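Conserved hypothetical protein (Bacteroides thetaiotaomicron, PDB 2FB6) is of unknown function, but forms a small alpha/beta domain on a parallel sheet and carries a CxxC-type thiol pair at a helix start, which hints at thiol chemistry. Local coordinates at residues N56-Q59 with V60-E63; E75-Q78 with D79-E82. One frame throughout, in Å; residues are numbered along the deposited sequence.

Interaction 1. Residues N56-Q59 with V60-E63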
loop_
_atom_site.group_PDB
_atom_site.type_symbol
_atom_site.label_atom_id
_atom_site.label_comp_id
_atom_site.label_asym_id
_atom_site.label_seq_id
_atom_site.Cartn_x
_atom_site.Cartn_y
_atom_site.Cartn_z
ATOM N N ASN A 56 13.637 5.480 1.483
ATOM C CA ASN A 56 14.615 6.551 1.449
ATOM C C ASN A 56 14.078 7.961 1.697
ATOM O O ASN A 56 14.860 8.865 1.991
ATOM C CB ASN A 56 15.370 6.510 0.122
ATOM C CG ASN A 56 16.354 5.346 0.041
ATOM O OD1 ASN A 56 16.135 4.382 -0.694
ATOM N ND2 ASN A 56 17.449 5.435 0.807
ATOM N N ASP A 57 12.768 8.159 1.575
ATOM C CA ASP A 57 12.230 9.520 1.588
ATOM C C ASP A 57 11.419 9.785 2.840
ATOM O O ASP A 57 10.325 9.236 3.006
ATOM C CB ASP A 57 11.379 9.762 0.345
ATOM C CG ASP A 57 11.023 11.219 0.170
ATOM O OD1 ASP A 57 10.326 11.765 1.042
ATOM O OD2 ASP A 57 11.451 11.802 -0.852
ATOM N N THR A 58 11.949 10.651 3.707
ATOM C CA THR A 58 11.301 10.894 4.990
ATOM C C THR A 58 9.924 11.537 4.857
ATOM O O THR A 58 9.048 11.247 5.667
ATOM C CB THR A 58 12.172 11.712 5.965
ATOM O OG1 THR A 58 12.645 12.889 5.308
ATOM C CG2 THR A 58 13.358 10.888 6.456
ATOM N N GLN A 59 9.723 12.392 3.844
ATOM C CA GLN A 59 8.395 12.981 3.628
ATOM C C GLN A 59 7.365 11.907 3.266
ATOM O O GLN A 59 6.235 11.938 3.755
ATOM C CB GLN A 59 8.411 14.089 2.567
ATOM C CG GLN A 59 9.063 15.376 3.072
ATOM C CD GLN A 59 9.080 16.475 2.038
ATOM O OE1 GLN A 59 10.048 17.241 1.945
ATOM N NE2 GLN A 59 7.999 16.597 1.286
ATOM N N VAL A 60 7.762 10.952 2.421
ATOM C CA VAL A 60 6.880 9.817 2.107
ATOM C C VAL A 60 6.617 8.973 3.375
ATOM O O VAL A 60 5.498 8.525 3.610
ATOM C CB VAL A 60 7.462 8.965 0.957
ATOM C CG1 VAL A 60 6.613 7.726 0.669
ATOM C CG2 VAL A 60 7.599 9.810 -0.308
ATOM N N GLN A 61 7.642 8.752 4.196
ATOM C CA GLN A 61 7.444 8.002 5.450
ATOM C C GLN A 61 6.396 8.639 6.359
ATOM O O GLN A 61 5.613 7.937 6.985
ATOM C CB GLN A 61 8.776 7.804 6.175
ATOM C CG GLN A 61 9.719 6.967 5.347
ATOM C CD GLN A 61 11.076 6.816 5.954
ATOM O OE1 GLN A 61 11.365 7.364 7.017
ATOM N NE2 GLN A 61 11.931 6.072 5.271
ATOM N N THR A 62 6.387 9.965 6.443
ATOM C CA THR A 62 5.360 10.646 7.220
ATOM C C THR A 62 3.962 10.290 6.730
ATOM O O THR A 62 3.080 10.032 7.552
ATOM C CB THR A 62 5.611 12.164 7.192
ATOM O OG1 THR A 62 6.935 12.380 7.674
ATOM C CG2 THR A 62 4.605 12.942 8.078
ATOM N N GLU A 63 3.758 10.254 5.409
ATOM C CA GLU A 63 2.458 9.839 4.860
ATOM C C GLU A 63 2.136 8.391 5.209
ATOM O O GLU A 63 1.002 8.071 5.545
ATOM C CB GLU A 63 2.407 9.967 3.334
ATOM C CG GLU A 63 2.321 11.356 2.792
ATOM C CD GLU A 63 1.108 12.132 3.278
ATOM O OE1 GLU A 63 -0.016 11.583 3.328
ATOM O OE2 GLU A 63 1.290 13.319 3.595
#
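Asp57 turns its CG away from the backbone N (chi1 -169°), which swings the carboxylate forward over the first turn of helix 58-70 to meet Val60. The result is an N-cap at the junction where helix 49-56 ends and helix 58-70 starts. The evidence is the bond from Val60 N to Asp57 OD1, 3.0 Å long and close to straight at 161°. The donor meets OD1 on its anti side, 33° out of the carboxylate plane. The other oxygen, OD2, takes a salt bridge from Lys19, at the beginning of helix 19-36, so the same side chain also ties the cap to that helix. The valine lies across the aspartate at about a right angle, with Val60 CG2 3.7 Å from Asp57 CG, and turns its side chain to Phe23, Leu53 and Val54. Were Asp57 an alanine, Val60 N would probably lose its capping acceptor and Lys19 its carboxylate mate.

Backbone bonds take over behind the cap. Gln61 N donates to Asp57 O at 3.0 Å, in the carbonyl plane, and Thr62 N to Thr58 O at 3.1 Å. A weak bond from Glu63 N to Gln59 O continues the pattern. The Gln61 side chain runs out extended, back toward the preceding helix, where Val54 O holds its NE2 and so fixes the amide; on the way Gln61 CG passes over Asp57 O at 3.3 Å.

Interaction 2. Residues E75-Q78 with D79-E82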
loop_
_atom_site.group_PDB
_atom_site.type_symbol
_atom_site.label_atom_id
_atom_site.label_comp_id
_atom_site.label_asym_id
_atom_site.label_seq_id
_atom_site.Cartn_x
_atom_site.Cartn_y
_atom_site.Cartn_z
ATOM N N GLU A 75 1.380 -3.427 2.848
ATOM C CA GLU A 75 2.262 -4.586 2.784
ATOM C C GLU A 75 3.233 -4.370 1.641
ATOM O O GLU A 75 2.895 -3.700 0.664
ATOM C CB GLU A 75 1.459 -5.878 2.599
ATOM C CG GLU A 75 0.470 -5.845 1.419
ATOM C CD GLU A 75 -0.402 -7.096 1.312
ATOM O OE1 GLU A 75 -0.191 -8.042 2.100
ATOM O OE2 GLU A 75 -1.287 -7.129 0.429
ATOM N N ALA A 76 4.453 -4.869 1.804
ATOM C CA ALA A 76 5.491 -4.656 0.805
ATOM C C ALA A 76 6.045 -5.987 0.354
ATOM O O ALA A 76 6.187 -6.916 1.159
ATOM C CB ALA A 76 6.623 -3.787 1.372
ATOM N N CYS A 77 6.377 -6.050 -0.931
ATOM C CA CYS A 77 6.990 -7.216 -1.532
ATOM C C CYS A 77 8.306 -7.542 -0.828
ATOM O O CYS A 77 9.228 -6.739 -0.843
ATOM C CB CYS A 77 7.190 -6.973 -3.033
ATOM S SG CYS A 77 8.186 -8.216 -3.886
ATOM N N GLN A 78 8.384 -8.718 -0.204
ATOM C CA GLN A 78 9.591 -9.123 0.506
ATOM C C GLN A 78 10.773 -9.324 -0.433
ATOM O O GLN A 78 11.917 -9.038 -0.045
ATOM C CB GLN A 78 9.334 -10.381 1.346
ATOM C CG GLN A 78 10.549 -10.852 2.134
ATOM C CD GLN A 78 10.188 -11.843 3.233
ATOM O OE1 GLN A 78 9.038 -11.901 3.678
ATOM N NE2 GLN A 78 11.164 -12.626 3.666
ATOM N N ASP A 79 10.525 -9.824 -1.647
ATOM C CA ASP A 79 11.614 -9.930 -2.628
ATOM C C ASP A 79 12.200 -8.549 -2.923
ATOM O O ASP A 79 13.425 -8.375 -2.916
ATOM C CB ASP A 79 11.107 -10.558 -3.920
ATOM C CG ASP A 79 10.897 -12.046 -3.796
ATOM O OD1 ASP A 79 11.911 -12.793 -3.787
ATOM O OD2 ASP A 79 9.720 -12.490 -3.730
ATOM N N CYS A 80 11.337 -7.563 -3.180
ATOM C CA CYS A 80 11.830 -6.193 -3.388
ATOM C C CYS A 80 12.600 -5.656 -2.203
ATOM O O CYS A 80 13.679 -5.079 -2.370
ATOM C CB CYS A 80 10.682 -5.221 -3.662
ATOM S SG CYS A 80 10.088 -5.320 -5.332
ATOM N N CYS A 81 12.037 -5.807 -1.003
ATOM C CA CYS A 81 12.711 -5.338 0.203
ATOM C C CYS A 81 14.082 -5.978 0.356
ATOM O O CYS A 81 15.064 -5.298 0.714
ATOM C CB CYS A 81 11.863 -5.609 1.439
ATOM S SG CYS A 81 10.342 -4.608 1.457
ATOM N N GLU A 82 14.163 -7.275 0.066
ATOM C CA GLU A 82 15.442 -7.975 0.205
ATOM C C GLU A 82 16.399 -7.587 -0.912
ATOM O O GLU A 82 17.592 -7.399 -0.665
ATOM C CB GLU A 82 15.230 -9.491 0.294
ATOM C CG GLU A 82 14.542 -9.862 1.598
ATOM C CD GLU A 82 14.352 -11.350 1.771
ATOM O OE1 GLU A 82 14.719 -12.104 0.850
ATOM O OE2 GLU A 82 13.825 -11.773 2.819
#
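Asp79 meets Cys77 through its CB: Asp79 CB lies 3.7 Å from Cys77 SG, while the aspartate itself is exposed. The thiol is set there by chi1 of 170°, which carries SG forward past the carbonyl carbon of Cys77 and over the opening turn of helix 78-84.

Cys80 is the residue this sulfur caps. Cys80 N donates to Cys77 SG at 3.3 Å, and an angle of 166° at the hydrogen makes the bond nearly straight. The Cys80 side chain lies beside the same thiol, with Cys80 SG and Cys77 SG 3.8 Å apart, too far for a disulfide, so both cysteines stand as free thiols. Trp47 touches Cys80 from the loop after strand 41-46. Two cysteines separated by two residues, with the first at the N-cap, match the CxxC pattern of thioredoxin-type helix starts, though no redox role is established for this protein.

Cys81 turns inward. Cys81 N bonds Cys77 O at 3.0 Å in the carbonyl plane, and Cys81 SG reaches back to Ala76 CB at 3.8 Å, an apolar contact joining the end of strand 73-77 to the helix. Val97, Ala87 and Ile90 also touch this buried side chain.

Glu82 closes the turn twice over. Its N donates to Gln78 O, and Glu82 OE2 accepts from Gln78 NE2 at 2.9 Å. The extended side chains slant across each other, amide and carboxylate planes 63° apart; the donated bond stays near the amide plane but arrives at OE2 from above the carboxylate plane.

Interaction 1 and interaction 2 lie in series: helix 58-70, which opens with the first, leads into strand 73-77, which ends in the second. They do not touch; their centres are about 17 Å apart and their nearest atoms about 10 Å. Both are helix N-caps in which a side chain accepts the amide three residues on, but the acceptor is a carboxylate oxygen at Asp57 and a sulfur at Cys77. Their surroundings differ too, since 56-63 is a surface contact at a helix-helix junction, whereas 75-82 is partly buried at a strand end. If thiol chemistry occurs, the cysteine pair of interaction 2 is its plausible seat.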